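Local coordinates for protein fructokinase (Vibrio cholerae serotype O1, PDB 5EYN) that catalyses the ATP-dependent phosphorylation of D-fructose, as a metal-binding sugar kinase of the PfkB (ribokinase-like) family, at residues D30-G35 / V103-H108; H38-P43 / T304-M309; S99-D104 / R111-M116. All coordinates share one frame; numbering follows the deposited sequence.

Contact 1 (D30-G35 / V103-H108); sequences DLIPDG and VDLDEH. With FRU (beta-D-fructofuranose), chain B; ADP (adenosine-5'-diphosphate), chain E.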
loop_
_atom_site.group_PDB
_atom_site.type_symbol
_atom_site.label_atom_id
_atom_site.label_comp_id
_atom_site.label_asym_id
_atom_site.label_seq_id
_atom_site.Cartn_x
_atom_site.Cartn_y
_atom_site.Cartn_z
ATOM N N ASP A 30 -6.590 -6.450 2.497
ATOM C CA ASP A 30 -6.889 -5.761 3.737
ATOM C C ASP A 30 -5.813 -6.127 4.764
ATOM O O ASP A 30 -5.613 -7.305 5.104
ATOM C CB ASP A 30 -8.253 -6.185 4.297
ATOM C CG ASP A 30 -9.441 -5.656 3.503
ATOM O OD1 ASP A 30 -9.349 -4.571 2.894
ATOM O OD2 ASP A 30 -10.502 -6.319 3.570
ATOM N N LEU A 31 -5.125 -5.119 5.267
ATOM C CA LEU A 31 -4.123 -5.291 6.310
ATOM C C LEU A 31 -4.812 -5.030 7.640
ATOM O O LEU A 31 -5.204 -3.910 7.946
ATOM C CB LEU A 31 -2.977 -4.308 6.057
ATOM C CG LEU A 31 -2.201 -4.534 4.766
ATOM C CD1 LEU A 31 -1.279 -3.354 4.487
ATOM C CD2 LEU A 31 -1.422 -5.834 4.792
ATOM N N ILE A 32 -4.981 -6.091 8.416
ATOM C CA ILE A 32 -5.815 -6.041 9.605
ATOM C C ILE A 32 -4.942 -6.264 10.833
ATOM O O ILE A 32 -4.274 -7.294 10.937
ATOM C CB ILE A 32 -6.944 -7.086 9.544
ATOM C CG1 ILE A 32 -7.795 -6.808 8.294
ATOM C CG2 ILE A 32 -7.787 -7.044 10.813
ATOM C CD1 ILE A 32 -9.048 -7.670 8.188
ATOM N N PRO A 33 -4.940 -5.296 11.756
ATOM C CA PRO A 33 -4.100 -5.436 12.952
ATOM C C PRO A 33 -4.336 -6.745 13.683
ATOM O O PRO A 33 -5.477 -7.169 13.872
ATOM C CB PRO A 33 -4.546 -4.266 13.825
ATOM C CG PRO A 33 -5.012 -3.232 12.830
ATOM C CD PRO A 33 -5.690 -4.029 11.768
ATOM N N ASP A 34 -3.242 -7.376 14.090
ATOM C CA ASP A 34 -3.304 -8.604 14.867
ATOM C C ASP A 34 -2.032 -8.664 15.689
ATOM O O ASP A 34 -1.051 -9.301 15.297
ATOM C CB ASP A 34 -3.429 -9.812 13.938
ATOM C CG ASP A 34 -3.874 -11.063 14.654
ATOM O OD1 ASP A 34 -4.827 -10.993 15.455
ATOM O OD2 ASP A 34 -3.263 -12.121 14.398
ATOM N N GLY A 35 -2.059 -7.963 16.814
ATOM C CA GLY A 35 -0.869 -7.708 17.605
ATOM C C GLY A 35 -0.446 -6.288 17.304
ATOM O O GLY A 35 -0.810 -5.737 16.264
ATOM N N VAL A 103 -6.802 -1.452 7.822
ATOM C CA VAL A 103 -8.009 -1.468 8.647
ATOM C C VAL A 103 -7.741 -1.017 10.087
ATOM O O VAL A 103 -6.758 -1.438 10.698
ATOM C CB VAL A 103 -8.625 -2.881 8.664
ATOM C CG1 VAL A 103 -9.900 -2.928 9.496
ATOM C CG2 VAL A 103 -8.891 -3.377 7.243
ATOM N N ASP A 104 -8.624 -0.173 10.618
ATOM C CA ASP A 104 -8.623 0.218 12.038
ATOM C C ASP A 104 -9.816 -0.453 12.713
ATOM O O ASP A 104 -10.964 -0.107 12.443
ATOM C CB ASP A 104 -8.744 1.743 12.140
ATOM C CG ASP A 104 -8.691 2.257 13.572
ATOM O OD1 ASP A 104 -8.662 3.498 13.749
ATOM O OD2 ASP A 104 -8.666 1.444 14.512
ATOM N N LEU A 105 -9.546 -1.428 13.575
ATOM C CA LEU A 105 -10.598 -2.200 14.218
ATOM C C LEU A 105 -11.367 -1.431 15.304
ATOM O O LEU A 105 -12.381 -1.904 15.794
ATOM C CB LEU A 105 -9.993 -3.460 14.818
ATOM C CG LEU A 105 -9.352 -4.409 13.810
ATOM C CD1 LEU A 105 -8.531 -5.468 14.540
ATOM C CD2 LEU A 105 -10.433 -5.048 12.950
ATOM N N ASP A 106 -10.921 -0.227 15.643
ATOM C CA ASP A 106 -11.684 0.592 16.579
ATOM C C ASP A 106 -12.835 1.329 15.885
ATOM O O ASP A 106 -13.686 1.920 16.552
ATOM C CB ASP A 106 -10.770 1.581 17.306
ATOM C CG ASP A 106 -9.900 0.907 18.349
ATOM O OD1 ASP A 106 -10.186 -0.255 18.709
ATOM O OD2 ASP A 106 -8.933 1.536 18.812
ATOM N N GLU A 107 -12.865 1.277 14.554
ATOM C CA GLU A 107 -13.919 1.922 13.771
ATOM C C GLU A 107 -14.725 0.863 13.035
ATOM O O GLU A 107 -14.359 -0.316 13.034
ATOM C CB GLU A 107 -13.328 2.910 12.759
ATOM C CG GLU A 107 -12.482 4.021 13.363
ATOM C CD GLU A 107 -13.298 5.052 14.114
ATOM O OE1 GLU A 107 -14.516 5.173 13.854
ATOM O OE2 GLU A 107 -12.716 5.745 14.970
ATOM N N HIS A 108 -15.820 1.283 12.404
ATOM C CA HIS A 108 -16.664 0.376 11.630
ATOM C C HIS A 108 -16.832 0.874 10.205
ATOM O O HIS A 108 -16.955 2.078 9.965
ATOM C CB HIS A 108 -18.055 0.234 12.258
ATOM C CG HIS A 108 -19.032 -0.486 11.378
ATOM N ND1 HIS A 108 -19.728 0.139 10.362
ATOM C CD2 HIS A 108 -19.414 -1.784 11.348
ATOM C CE1 HIS A 108 -20.499 -0.742 9.752
ATOM N NE2 HIS A 108 -20.327 -1.918 10.329
HETATM C C1 FRU B . -13.317 -1.961 -0.284
HETATM C C2 FRU B . -13.378 -2.524 1.130
HETATM C C3 FRU B . -12.372 -3.599 1.487
HETATM C C4 FRU B . -13.120 -4.547 2.366
HETATM C C5 FRU B . -14.515 -4.376 1.876
HETATM C C6 FRU B . -15.572 -4.559 2.937
HETATM O O1 FRU B . -13.674 -2.923 -1.228
HETATM O O2 FRU B . -13.211 -1.439 1.992
HETATM O O3 FRU B . -11.262 -2.978 2.063
HETATM O O4 FRU B . -12.728 -5.870 2.227
HETATM O O5 FRU B . -14.641 -3.089 1.297
HETATM O O6 FRU B . -16.864 -4.365 2.418
HETATM P PB ADP E . -20.256 -4.486 7.099
HETATM O O1B ADP E . -19.534 -5.446 6.191
HETATM O O2B ADP E . -20.374 -3.126 6.448
HETATM O O3B ADP E . -19.479 -4.369 8.387
HETATM P PA ADP E . -22.619 -4.550 8.574
HETATM O O1A ADP E . -21.697 -4.585 9.781
HETATM O O2A ADP E . -22.941 -3.098 8.302
HETATM O O3A ADP E . -21.708 -5.071 7.394
HETATM O "O5'" ADP E . -24.002 -5.321 8.821
HETATM C "C5'" ADP E . -24.621 -6.033 7.809
HETATM C "C4'" ADP E . -25.363 -7.277 8.241
HETATM O "O4'" ADP E . -24.515 -8.106 9.003
HETATM C "C3'" ADP E . -26.595 -7.057 9.046
HETATM O "O3'" ADP E . -27.697 -6.802 8.229
HETATM C "C2'" ADP E . -26.722 -8.351 9.743
HETATM O "O2'" ADP E . -27.222 -9.352 8.941
HETATM C "C1'" ADP E . -25.306 -8.668 10.013
HETATM N N9 ADP E . -24.822 -8.194 11.278
HETATM C C8 ADP E . -24.019 -7.139 11.514
HETATM N N7 ADP E . -23.768 -7.039 12.810
HETATM C C5 ADP E . -24.399 -8.027 13.447
HETATM C C6 ADP E . -24.506 -8.442 14.764
HETATM N N6 ADP E . -23.853 -7.731 15.818
HETATM N N1 ADP E . -25.242 -9.512 15.051
HETATM C C2 ADP E . -25.882 -10.227 14.107
HETATM N N3 ADP E . -25.804 -9.857 12.808
HETATM C C4 ADP E . -25.079 -8.781 12.474
#
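Val-103 and Ile-32 meet where strand 28-33 runs parallel to strand 99-103 in the small four-stranded sheet that forms the lid of this PfkB-family sugar kinase. One backbone bond spans the two segments: Val-103 N gives its hydrogen to Leu-31 O over 2.9 Å, at 169° and therefore nearly straight. Around it the packing is close. The side chains of Ile-32 and Val-103 lie side by side and point the same way, with Ile-32 CG1 3.8 Å from Val-103 CG2. That methyl reaches the isoleucine because it stands beside its own backbone N, anti to the carbonyl carbon. Next along the strand, the ring of Pro-33 presses its CD to 3.0 Å from Val-103 O. Leu-105 then crosses Ile-32 at about a right angle, its CD2 lying 3.9 Å from Ile-32 CG2.

Beyond Leu-105 the second segment turns away from strand 28-33 and makes no further contact with 30-35. Asp-104 to Glu-107 form a type I turn at the exposed side, closed by Glu-107 N bonding to Asp-104 O; within it Asp-106 N meets Asp-104 OD2 from above the carboxylate plane, an Asx turn. Clear of the contact itself, His-108 NE2 donates to ADP O1A, while the two carboxylate oxygens of Asp-30 divide neighbouring sugar hydroxyls: fructose O3 donates to OD1 and fructose O4 to OD2, each over 2.6 Å.

Contact 2 (H38-P43 / T304-M309); sequences HYLKCP and TQKGAM. With NA (sodium ion), chain F.
Pro-43 O accepts from two waters at once, and these carry the polar part of a contact in which no direct hydrogen bond joins the two segments. Water 1 donates to Pro-43 O and accepts from Ala-308 N at 2.8 Å. Water 2 also donates to Pro-43 O, at 2.7 Å, and accepts from Met-309 N. Two consecutive backbone N-H groups are thus linked to one carbonyl oxygen through solvent, while the segments run in nearly the same direction, 16° apart end to end over residues 40-43 and 306-309.

Apolar contacts flank this bridge. Met-309 is extended beyond CG (chi2 -178°, SD anti to CA), and its sulfur meets the proline ring, with SD 3.7 Å from Pro-43 CB and almost as near to CG. In the middle, Cys-42 SG approaches Gly-307 CA at 3.8 Å, the sulfur lying on the side where the glycine has only a hydrogen. Farther along, Leu-40 crosses the extended Lys-306 chain at about a right angle, its CD1 lying 3.9 Å from both Lys-306 CB and CD. The ammonium end of Lys-306 passes on to Pro-33 O and the carboxylate of Asp-34.

On the 304-309 side the backbone turns carbonyls toward a sodium ion, with Gln-305 O at 2.2 Å and Gly-307 O at 2.1 Å from the metal. Waters 3 and 4 and Ala-302 O complete the observed coordination. Three main-chain carbonyls from the end of helix 285-302 and the following loop make this a monovalent-cation site, consistent with those known in ribokinase-family sugar kinases.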
loop_
_atom_site.group_PDB
_atom_site.type_symbol
_atom_site.label_atom_id
_atom_site.label_comp_id
_atom_site.label_asym_id
_atom_site.label_seq_id
_atom_site.Cartn_x
_atom_site.Cartn_y
_atom_site.Cartn_z
ATOM N N HIS A 38 1.972 -6.137 14.059
ATOM C CA HIS A 38 1.695 -6.967 12.895
ATOM C C HIS A 38 0.356 -6.666 12.260
ATOM O O HIS A 38 -0.603 -6.304 12.933
ATOM C CB HIS A 38 1.643 -8.439 13.276
ATOM C CG HIS A 38 2.948 -9.027 13.685
ATOM N ND1 HIS A 38 3.432 -8.932 14.968
ATOM C CD2 HIS A 38 3.857 -9.744 12.988
ATOM C CE1 HIS A 38 4.584 -9.570 15.049
ATOM N NE2 HIS A 38 4.862 -10.077 13.863
ATOM N N TYR A 39 0.307 -6.859 10.950
ATOM C CA TYR A 39 -0.942 -6.956 10.212
ATOM C C TYR A 39 -1.127 -8.373 9.697
ATOM O O TYR A 39 -0.181 -8.977 9.190
ATOM C CB TYR A 39 -0.932 -6.039 8.991
ATOM C CG TYR A 39 -0.980 -4.570 9.296
ATOM C CD1 TYR A 39 -2.121 -3.984 9.811
ATOM C CD2 TYR A 39 0.117 -3.763 9.046
ATOM C CE1 TYR A 39 -2.159 -2.636 10.089
ATOM C CE2 TYR A 39 0.081 -2.431 9.314
ATOM C CZ TYR A 39 -1.050 -1.871 9.846
ATOM O OH TYR A 39 -1.076 -0.524 10.121
ATOM N N LEU A 40 -2.359 -8.870 9.777
ATOM C CA LEU A 40 -2.769 -10.013 8.990
ATOM C C LEU A 40 -2.900 -9.563 7.560
ATOM O O LEU A 40 -3.422 -8.484 7.295
ATOM C CB LEU A 40 -4.135 -10.496 9.448
ATOM C CG LEU A 40 -4.176 -11.344 10.710
ATOM C CD1 LEU A 40 -5.600 -11.427 11.218
ATOM C CD2 LEU A 40 -3.611 -12.729 10.419
ATOM N N LYS A 41 -2.447 -10.404 6.642
ATOM C CA LYS A 41 -2.616 -10.179 5.216
ATOM C C LYS A 41 -3.912 -10.880 4.818
ATOM O O LYS A 41 -3.929 -12.082 4.604
ATOM C CB LYS A 41 -1.448 -10.774 4.446
ATOM C CG LYS A 41 -1.538 -10.564 2.953
ATOM C CD LYS A 41 -0.442 -11.278 2.194
ATOM C CE LYS A 41 -0.765 -12.715 1.946
ATOM N NZ LYS A 41 0.407 -13.376 1.326
ATOM N N CYS A 42 -5.007 -10.139 4.742
ATOM C CA CYS A 42 -6.325 -10.737 4.522
ATOM C C CYS A 42 -6.859 -10.408 3.119
ATOM O O CYS A 42 -6.852 -9.242 2.677
ATOM C CB CYS A 42 -7.324 -10.206 5.539
ATOM S SG CYS A 42 -6.973 -10.759 7.205
ATOM N N PRO A 43 -7.325 -11.423 2.400
ATOM C CA PRO A 43 -7.966 -11.127 1.113
ATOM C C PRO A 43 -9.263 -10.398 1.356
ATOM O O PRO A 43 -10.005 -10.696 2.301
ATOM C CB PRO A 43 -8.207 -12.507 0.528
ATOM C CG PRO A 43 -8.337 -13.423 1.737
ATOM C CD PRO A 43 -7.397 -12.858 2.761
ATOM N N THR A 304 -17.292 -13.510 12.894
ATOM C CA THR A 304 -16.699 -14.343 13.940
ATOM C C THR A 304 -15.189 -14.491 13.810
ATOM O O THR A 304 -14.538 -14.950 14.745
ATOM C CB THR A 304 -17.338 -15.729 13.951
ATOM O OG1 THR A 304 -17.194 -16.357 12.670
ATOM C CG2 THR A 304 -18.807 -15.659 14.339
ATOM N N GLN A 305 -14.609 -14.088 12.686
ATOM C CA GLN A 305 -13.164 -14.108 12.514
ATOM C C GLN A 305 -12.697 -12.862 11.749
ATOM O O GLN A 305 -13.446 -12.268 10.950
ATOM C CB GLN A 305 -12.704 -15.329 11.739
ATOM C CG GLN A 305 -12.871 -16.644 12.488
ATOM C CD GLN A 305 -12.240 -17.785 11.730
ATOM O OE1 GLN A 305 -12.925 -18.592 11.126
ATOM N NE2 GLN A 305 -10.928 -17.838 11.745
ATOM N N LYS A 306 -11.463 -12.471 12.018
ATOM C CA LYS A 306 -10.820 -11.369 11.318
ATOM C C LYS A 306 -10.649 -11.724 9.855
ATOM O O LYS A 306 -10.329 -12.842 9.475
ATOM C CB LYS A 306 -9.458 -11.077 11.940
ATOM C CG LYS A 306 -9.543 -10.357 13.268
ATOM C CD LYS A 306 -8.163 -10.010 13.830
ATOM C CE LYS A 306 -8.266 -9.309 15.156
ATOM N NZ LYS A 306 -6.930 -8.884 15.628
ATOM N N GLY A 307 -10.872 -10.716 9.015
ATOM C CA GLY A 307 -10.781 -10.841 7.565
ATOM C C GLY A 307 -12.183 -10.949 7.012
ATOM O O GLY A 307 -13.036 -11.633 7.561
ATOM N N ALA A 308 -12.447 -10.249 5.916
ATOM C CA ALA A 308 -13.771 -10.270 5.300
ATOM C C ALA A 308 -14.191 -11.662 4.862
ATOM O O ALA A 308 -15.366 -11.989 4.908
ATOM C CB ALA A 308 -13.809 -9.329 4.109
ATOM N N MET A 309 -13.240 -12.467 4.413
ATOM C CA MET A 309 -13.596 -13.740 3.811
ATOM C C MET A 309 -13.493 -14.916 4.766
ATOM O O MET A 309 -14.001 -15.991 4.493
ATOM C CB MET A 309 -12.693 -14.051 2.627
ATOM C CG MET A 309 -12.820 -13.084 1.495
ATOM S SD MET A 309 -11.749 -13.564 0.138
ATOM C CE MET A 309 -12.108 -12.264 -1.042
HETATM NA NA NA F . -14.509 -11.979 9.011
HETATM O O HOH W 1 -10.412 -8.874 4.513
HETATM O O HOH W 2 -10.378 -12.230 4.542
HETATM O O HOH W 3 -15.508 -13.474 7.484
HETATM O O HOH W 4 -14.986 -10.079 9.351
#

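Contact 3 (S99-D104 / R111-M116); sequences STVVVD and RSFTFM. With FRU (beta-D-fructofuranose), chain B.
Val-101 sits between Phe-113 and Phe-115, giving one methyl to each ring. Its CG2 lies over a face of Phe-115, 3.5 Å from CD1, and these two side chains run side by side, pointing the same way. CG1, anti to the backbone N (chi1 172°), reaches Phe-113 instead and approaches CD2 of that ring at 3.6 Å, the two side chains meeting at a slant. Phe-113 also receives Val-103, but differently: Val-103 CG2 comes to the ring edge, near its plane.

Both faces of Phe-113 are met by oxygen. Fructose O2 stands over the centre of one face, 3.4 Å above the plane, and Ser-112 OG over the centre of the opposite face. The serine hydroxyl is itself bonded to Gly-109 O. Phe-115 meets the sugar at its rim, where fructose C1 lies in the ring plane, and CZ is 3.6 Å from fructose O2.

The backbone supplies the frame for these orientations. Val-101 with Phe-115 and Val-103 with Phe-113 are antiparallel non-hydrogen-bonded pairs whose side chains share the sugar-facing side. Between them, Val-102 and Thr-114 form a hydrogen-bonded pair with reciprocal bonds of 2.9 Å from N to O, both in the carbonyl plane. Their side chains turn to the other side of the sheet, where Val-102 CG2 packs on Met-116 CG at 3.9 Å and where Val-102 also packs on Phe-72, and Thr-114 on Pro-71, of the second subunit. Water 5 donates to Val-102 O and is hydrogen-bonded to Thr-114 OG1. With strand axes 149° apart, this is a twisted antiparallel beta hairpin, and Val-101, Phe-113 and Phe-115 form an apolar wall of the fructose pocket in the lid of a PfkB-type kinase.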
loop_
_atom_site.group_PDB
_atom_site.type_symbol
_atom_site.label_atom_id
_atom_site.label_comp_id
_atom_site.label_asym_id
_atom_site.label_seq_id
_atom_site.Cartn_x
_atom_site.Cartn_y
_atom_site.Cartn_z
ATOM N N SER A 99 -5.065 -2.719 -5.033
ATOM C CA SER A 99 -5.558 -1.983 -3.889
ATOM C C SER A 99 -5.080 -2.616 -2.578
ATOM O O SER A 99 -5.155 -3.831 -2.389
ATOM C CB SER A 99 -7.074 -1.946 -3.913
ATOM O OG SER A 99 -7.560 -1.190 -2.822
ATOM N N THR A 100 -4.617 -1.757 -1.683
ATOM C CA THR A 100 -4.084 -2.124 -0.383
ATOM C C THR A 100 -4.734 -1.234 0.645
ATOM O O THR A 100 -4.614 -0.017 0.579
ATOM C CB THR A 100 -2.570 -1.932 -0.357
ATOM O OG1 THR A 100 -1.987 -2.710 -1.392
ATOM C CG2 THR A 100 -1.982 -2.371 0.967
ATOM N N VAL A 101 -5.428 -1.852 1.597
ATOM C CA VAL A 101 -6.252 -1.122 2.524
ATOM C C VAL A 101 -5.812 -1.445 3.945
ATOM O O VAL A 101 -5.629 -2.606 4.309
ATOM C CB VAL A 101 -7.725 -1.505 2.327
ATOM C CG1 VAL A 101 -8.603 -0.899 3.400
ATOM C CG2 VAL A 101 -8.196 -1.076 0.947
ATOM N N VAL A 102 -5.616 -0.414 4.751
ATOM C CA VAL A 102 -5.267 -0.587 6.161
ATOM C C VAL A 102 -6.533 -0.448 6.998
ATOM O O VAL A 102 -7.278 0.520 6.872
ATOM C CB VAL A 102 -4.213 0.439 6.603
ATOM C CG1 VAL A 102 -3.879 0.278 8.075
ATOM C CG2 VAL A 102 -2.965 0.296 5.751
ATOM N N VAL A 103 -6.802 -1.452 7.822
ATOM C CA VAL A 103 -8.009 -1.468 8.647
ATOM C C VAL A 103 -7.741 -1.017 10.087
ATOM O O VAL A 103 -6.758 -1.438 10.698
ATOM C CB VAL A 103 -8.625 -2.881 8.664
ATOM C CG1 VAL A 103 -9.900 -2.928 9.496
ATOM C CG2 VAL A 103 -8.891 -3.377 7.243
ATOM N N ASP A 104 -8.624 -0.173 10.618
ATOM C CA ASP A 104 -8.623 0.218 12.038
ATOM C C ASP A 104 -9.816 -0.453 12.713
ATOM O O ASP A 104 -10.964 -0.107 12.443
ATOM C CB ASP A 104 -8.744 1.743 12.140
ATOM C CG ASP A 104 -8.691 2.257 13.572
ATOM O OD1 ASP A 104 -8.662 3.498 13.749
ATOM O OD2 ASP A 104 -8.666 1.444 14.512
ATOM N N ARG A 111 -15.337 4.209 7.901
ATOM C CA ARG A 111 -14.426 4.899 8.802
ATOM C C ARG A 111 -13.232 4.026 9.202
ATOM O O ARG A 111 -12.222 4.536 9.695
ATOM C CB ARG A 111 -15.177 5.370 10.052
ATOM C CG ARG A 111 -16.189 6.480 9.771
ATOM C CD ARG A 111 -16.980 6.849 11.016
ATOM N NE ARG A 111 -17.869 7.985 10.780
ATOM C CZ ARG A 111 -19.102 7.899 10.285
ATOM N NH1 ARG A 111 -19.820 9.004 10.113
ATOM N NH2 ARG A 111 -19.624 6.722 9.963
ATOM N N SER A 112 -13.349 2.714 9.015
ATOM C CA SER A 112 -12.284 1.791 9.411
ATOM C C SER A 112 -11.198 1.582 8.359
ATOM O O SER A 112 -10.203 0.913 8.632
ATOM C CB SER A 112 -12.847 0.412 9.778
ATOM O OG SER A 112 -13.181 -0.320 8.601
ATOM N N PHE A 113 -11.374 2.140 7.169
ATOM C CA PHE A 113 -10.458 1.845 6.069
ATOM C C PHE A 113 -9.634 3.037 5.630
ATOM O O PHE A 113 -10.151 4.138 5.521
ATOM C CB PHE A 113 -11.238 1.350 4.850
ATOM C CG PHE A 113 -12.085 0.143 5.123
ATOM C CD1 PHE A 113 -13.456 0.226 5.021
ATOM C CD2 PHE A 113 -11.518 -1.074 5.460
ATOM C CE1 PHE A 113 -14.248 -0.878 5.269
ATOM C CE2 PHE A 113 -12.310 -2.190 5.706
ATOM C CZ PHE A 113 -13.675 -2.093 5.611
ATOM N N THR A 114 -8.353 2.798 5.379
ATOM C CA THR A 114 -7.507 3.761 4.693
ATOM C C THR A 114 -6.999 3.119 3.413
ATOM O O THR A 114 -6.334 2.074 3.456
ATOM C CB THR A 114 -6.289 4.153 5.546
ATOM O OG1 THR A 114 -6.723 4.700 6.798
ATOM C CG2 THR A 114 -5.429 5.187 4.818
ATOM N N PHE A 115 -7.310 3.736 2.279
ATOM C CA PHE A 115 -6.894 3.232 0.982
ATOM C C PHE A 115 -5.522 3.751 0.612
ATOM O O PHE A 115 -5.340 4.950 0.415
ATOM C CB PHE A 115 -7.939 3.615 -0.069
ATOM C CG PHE A 115 -9.220 2.851 0.096
ATOM C CD1 PHE A 115 -9.489 1.752 -0.690
ATOM C CD2 PHE A 115 -10.106 3.181 1.104
ATOM C CE1 PHE A 115 -10.633 1.009 -0.493
ATOM C CE2 PHE A 115 -11.247 2.444 1.297
ATOM C CZ PHE A 115 -11.517 1.356 0.509
ATOM N N MET A 116 -4.541 2.860 0.550
ATOM C CA MET A 116 -3.177 3.283 0.275
ATOM C C MET A 116 -2.857 3.436 -1.204
ATOM O O MET A 116 -1.912 4.146 -1.553
ATOM C CB MET A 116 -2.164 2.342 0.919
ATOM C CG MET A 116 -2.266 2.264 2.421
ATOM S SD MET A 116 -2.159 3.840 3.261
ATOM C CE MET A 116 -0.474 4.315 2.853
HETATM C C1 FRU B . -13.317 -1.961 -0.284
HETATM C C2 FRU B . -13.378 -2.524 1.130
HETATM C C3 FRU B . -12.372 -3.599 1.487
HETATM C C4 FRU B . -13.120 -4.547 2.366
HETATM C C5 FRU B . -14.515 -4.376 1.876
HETATM C C6 FRU B . -15.572 -4.559 2.937
HETATM O O1 FRU B . -13.674 -2.923 -1.228
HETATM O O2 FRU B . -13.211 -1.439 1.992
HETATM O O3 FRU B . -11.262 -2.978 2.063
HETATM O O4 FRU B . -12.728 -5.870 2.227
HETATM O O5 FRU B . -14.641 -3.089 1.297
HETATM O O6 FRU B . -16.864 -4.365 2.418
HETATM O O HOH W 5 -7.393 2.761 8.608
#

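All three contacts reach the same four-stranded sheet, ordered 38-44, 28-33, 99-103, 113-115. Contact 1 joins the two central strands and lies about 8 Å, centre to centre, from each of the others; contacts 2 and 3 are about 12 Å apart. Along the chain contacts 1 and 2 interlace, contact 3 falls inside the loop closed by contact 2, and contacts 1 and 3 share Val-103 and Asp-104. Contacts 1 and 3 touch fructose, and contact 2, its Ala-308 side chain about 4 Å from the sugar, ties strand 38-44, outermost within this chain, to the sodium-binding loop. Each also reaches the second subunit, with which strand 38-44 pairs, so pocket wall and dimer interface share one sheet.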